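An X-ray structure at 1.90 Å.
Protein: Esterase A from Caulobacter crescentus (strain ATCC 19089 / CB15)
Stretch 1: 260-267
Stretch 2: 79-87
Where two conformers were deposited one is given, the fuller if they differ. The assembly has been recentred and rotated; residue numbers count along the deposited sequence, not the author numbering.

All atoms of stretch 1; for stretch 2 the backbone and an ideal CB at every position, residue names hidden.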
# COMPACT_ATOMS: atom_id res chain seq x y z
N GLU A 260 -2.53 -14.58 0.42
CA GLU A 260 -1.64 -13.43 0.35
C GLU A 260 -1.87 -12.73 -0.99
O GLU A 260 -1.65 -13.33 -2.04
CB GLU A 260 -0.18 -13.85 0.47
CG GLU A 260 0.15 -14.53 1.77
CD GLU A 260 1.66 -14.66 1.94
OE1 GLU A 260 2.40 -13.99 1.18
OE2 GLU A 260 2.08 -15.43 2.83
N ILE A 261 -2.31 -11.48 -0.94
CA ILE A 261 -2.40 -10.65 -2.13
C ILE A 261 -1.63 -9.37 -1.79
O ILE A 261 -2.23 -8.39 -1.32
CB ILE A 261 -3.86 -10.39 -2.53
CG1 ILE A 261 -4.60 -11.73 -2.71
CG2 ILE A 261 -3.92 -9.55 -3.83
CD1 ILE A 261 -6.08 -11.62 -3.05
N PRO A 262 -0.31 -9.34 -1.98
CA PRO A 262 0.49 -8.19 -1.51
C PRO A 262 0.18 -6.87 -2.23
O PRO A 262 0.75 -5.84 -1.86
CB PRO A 262 1.94 -8.65 -1.77
CG PRO A 262 1.86 -10.16 -1.77
CD PRO A 262 0.54 -10.45 -2.44
N SER A 263 -0.69 -6.87 -3.23
CA SER A 263 -1.16 -5.62 -3.80
C SER A 263 -2.42 -5.08 -3.13
O SER A 263 -2.80 -3.94 -3.41
CB SER A 263 -1.43 -5.79 -5.30
OG SER A 263 -2.19 -6.97 -5.55
N ALA A 264 -3.09 -5.87 -2.27
CA ALA A 264 -4.46 -5.52 -1.91
C ALA A 264 -5.04 -6.07 -0.59
O ALA A 264 -6.07 -5.57 -0.15
CB ALA A 264 -5.42 -5.96 -3.03
N ASN A 265 -4.47 -7.12 0.02
CA ASN A 265 -5.20 -7.74 1.12
C ASN A 265 -4.43 -7.73 2.44
O ASN A 265 -4.71 -8.55 3.33
CB ASN A 265 -5.64 -9.17 0.77
CG ASN A 265 -4.56 -10.20 0.99
OD1 ASN A 265 -3.37 -9.91 0.84
ND2 ASN A 265 -4.97 -11.42 1.35
N GLY A 266 -3.48 -6.82 2.61
CA GLY A 266 -2.95 -6.59 3.93
C GLY A 266 -4.03 -6.12 4.89
O GLY A 266 -5.02 -5.49 4.50
N HIS A 267 -3.83 -6.43 6.17
CA HIS A 267 -4.68 -5.97 7.26
C HIS A 267 -3.81 -5.39 8.37
O HIS A 267 -2.81 -6.01 8.76
CB HIS A 267 -5.53 -7.12 7.83
CG HIS A 267 -6.64 -7.55 6.93
ND1 HIS A 267 -6.42 -8.34 5.82
CD2 HIS A 267 -7.97 -7.28 6.95
CE1 HIS A 267 -7.58 -8.54 5.20
NE2 HIS A 267 -8.53 -7.92 5.87
N UNK A 79 -6.14 -2.59 1.25
CA UNK A 79 -6.13 -2.55 -0.21
C UNK A 79 -4.73 -2.11 -0.65
O UNK A 79 -3.75 -2.63 -0.11
CB UNK A 79 -7.21 -1.61 -0.75
N UNK A 80 -4.60 -1.16 -1.58
CA UNK A 80 -3.30 -0.90 -2.18
C UNK A 80 -2.33 -0.19 -1.24
O UNK A 80 -1.16 -0.06 -1.59
CB UNK A 80 -3.48 -0.07 -3.45
N UNK A 81 -2.78 0.24 -0.05
CA UNK A 81 -1.78 0.68 0.92
C UNK A 81 -0.80 -0.45 1.21
O UNK A 81 0.38 -0.21 1.48
CB UNK A 81 -2.45 1.15 2.21
N UNK A 82 -1.25 -1.70 1.06
CA UNK A 82 -0.37 -2.86 1.19
C UNK A 82 0.86 -2.78 0.28
O UNK A 82 1.92 -3.31 0.63
CB UNK A 82 -1.15 -4.14 0.88
N UNK A 83 0.75 -2.12 -0.88
CA UNK A 83 1.88 -2.06 -1.81
C UNK A 83 3.11 -1.40 -1.21
O UNK A 83 4.24 -1.70 -1.63
CB UNK A 83 1.47 -1.31 -3.08
N UNK A 84 2.94 -0.48 -0.25
CA UNK A 84 4.10 0.10 0.42
C UNK A 84 4.85 -0.96 1.22
O UNK A 84 6.08 -0.92 1.31
CB UNK A 84 3.67 1.25 1.34
N UNK A 85 4.11 -1.93 1.80
CA UNK A 85 4.75 -3.03 2.52
C UNK A 85 5.48 -3.94 1.55
O UNK A 85 6.62 -4.35 1.80
CB UNK A 85 3.72 -3.83 3.32
N UNK A 86 4.85 -4.27 0.42
CA UNK A 86 5.54 -5.08 -0.59
C UNK A 86 6.81 -4.38 -1.06
O UNK A 86 7.86 -5.02 -1.22
CB UNK A 86 4.62 -5.36 -1.78
N UNK A 87 6.74 -3.06 -1.25
CA UNK A 87 7.91 -2.33 -1.72
C UNK A 87 9.04 -2.40 -0.70
O UNK A 87 10.20 -2.61 -1.07
CB UNK A 87 7.55 -0.87 -2.01

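Position 79 has an unusual backbone, phi/psi 47/-133. Positive phi favours glycine, yet a CB can be accommodated. Its CA lies 3.8 Å from the CA of Ala264, and its CA-to-CB bond points away from stretch 1. The ideal CB is 4.2 Å from Ala264 O, so side chains of many sizes could leave past that carbonyl. The residue is Phe79. Its chi1 is m, and Ala264 O sits obliquely to the ring. The backbones also touch: Phe79 CA is 3.0 Å from Ala264 O, and Ala264 CA is 3.5 Å from Phe79 O, both CA-H...O contacts.

Position 80 also points away. Its CA makes a CA-H...O contact of 3.3 Å with Ser263 O, and the ideal CB is 3.9 Å from the same oxygen. Beyond CB, stretch 1 sets little limit on size or polarity. It is Ser80, chi1 p, whose OG is bonded elsewhere in the structure.

Position 81 points away, with nothing of stretch 1 within 5.5 Å of its ideal CB. It is Thr81.

Position 82 points toward stretch 1. Its ideal CB is 3.7 Å from Pro262 O, 4.0 Å from Gly266 N and 4.1 Å from Ala264 N. The space is tight, and Gly266 N offers a donor. Serine, threonine or alanine would suit; a hydroxyl could use the donor. The residue is Thr82, chi1 m. Thr82 OG1 donates to Phe79 O at 2.7 Å and accepts a weak hydrogen bond from Gly266 N at 3.1 Å. Thr82 CG2 is 3.3 Å from Pro262 O. An ideal CB on Gly266 would lie 2.7 Å from Thr82 OG1, a clash, so the missing side chain leaves room for the hydroxyl.

Position 83 is helical and points sideways. Its ideal CB is 5.0 Å from Ser263 O, an acceptor that a long donor could reach by folding back. Lysine or arginine would suit, as might glutamine. It is Lys83. Its NZ donates to Ser263 O at 2.9 Å. Lys83 CE also lies 3.6 Å from Ser263 CB.

Position 84 points away and is unconstrained by stretch 1. It is Ala84.

Position 85 points toward stretch 1 but remains distant, so several sizes are possible. It is Val85, chi1 t, and makes no contact with stretch 1.

Position 86 points toward Pro262, with its ideal CB 3.9 Å from Pro262 O. A small residue suits, apolar against the proline or with a hydroxyl for the carbonyl. It is Ala86, whose CB meets Pro262 CB at 4.2 Å. It offers the carbonyl no side-chain donor, and Pro262 O has no partner in the model.

Position 87 is out of reach. It is Ala87.

Stretch 2, residues 79-87: FSTTKAVAA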
# COMPACT_ATOMS: atom_id res chain seq x y z
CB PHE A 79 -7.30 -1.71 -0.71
CG PHE A 79 -8.62 -2.31 -0.35
CD1 PHE A 79 -9.10 -3.40 -1.06
CD2 PHE A 79 -9.34 -1.85 0.73
CE1 PHE A 79 -10.30 -4.01 -0.71
CE2 PHE A 79 -10.54 -2.44 1.09
CZ PHE A 79 -11.01 -3.52 0.37
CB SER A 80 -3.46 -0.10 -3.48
OG SER A 80 -4.43 0.93 -3.36
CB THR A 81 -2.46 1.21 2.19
OG1 THR A 81 -3.25 2.34 1.85
CG2 THR A 81 -1.40 1.64 3.24
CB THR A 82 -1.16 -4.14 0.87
OG1 THR A 82 -2.39 -4.13 1.63
CG2 THR A 82 -0.36 -5.39 1.19
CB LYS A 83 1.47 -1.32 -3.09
CG LYS A 83 0.36 -2.03 -3.87
CD LYS A 83 0.25 -1.48 -5.29
CE LYS A 83 -0.69 -2.33 -6.14
NZ LYS A 83 -2.12 -2.21 -5.67
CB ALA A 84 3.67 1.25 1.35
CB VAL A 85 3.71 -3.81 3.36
CG1 VAL A 85 4.40 -4.99 4.12
CG2 VAL A 85 3.00 -2.87 4.35
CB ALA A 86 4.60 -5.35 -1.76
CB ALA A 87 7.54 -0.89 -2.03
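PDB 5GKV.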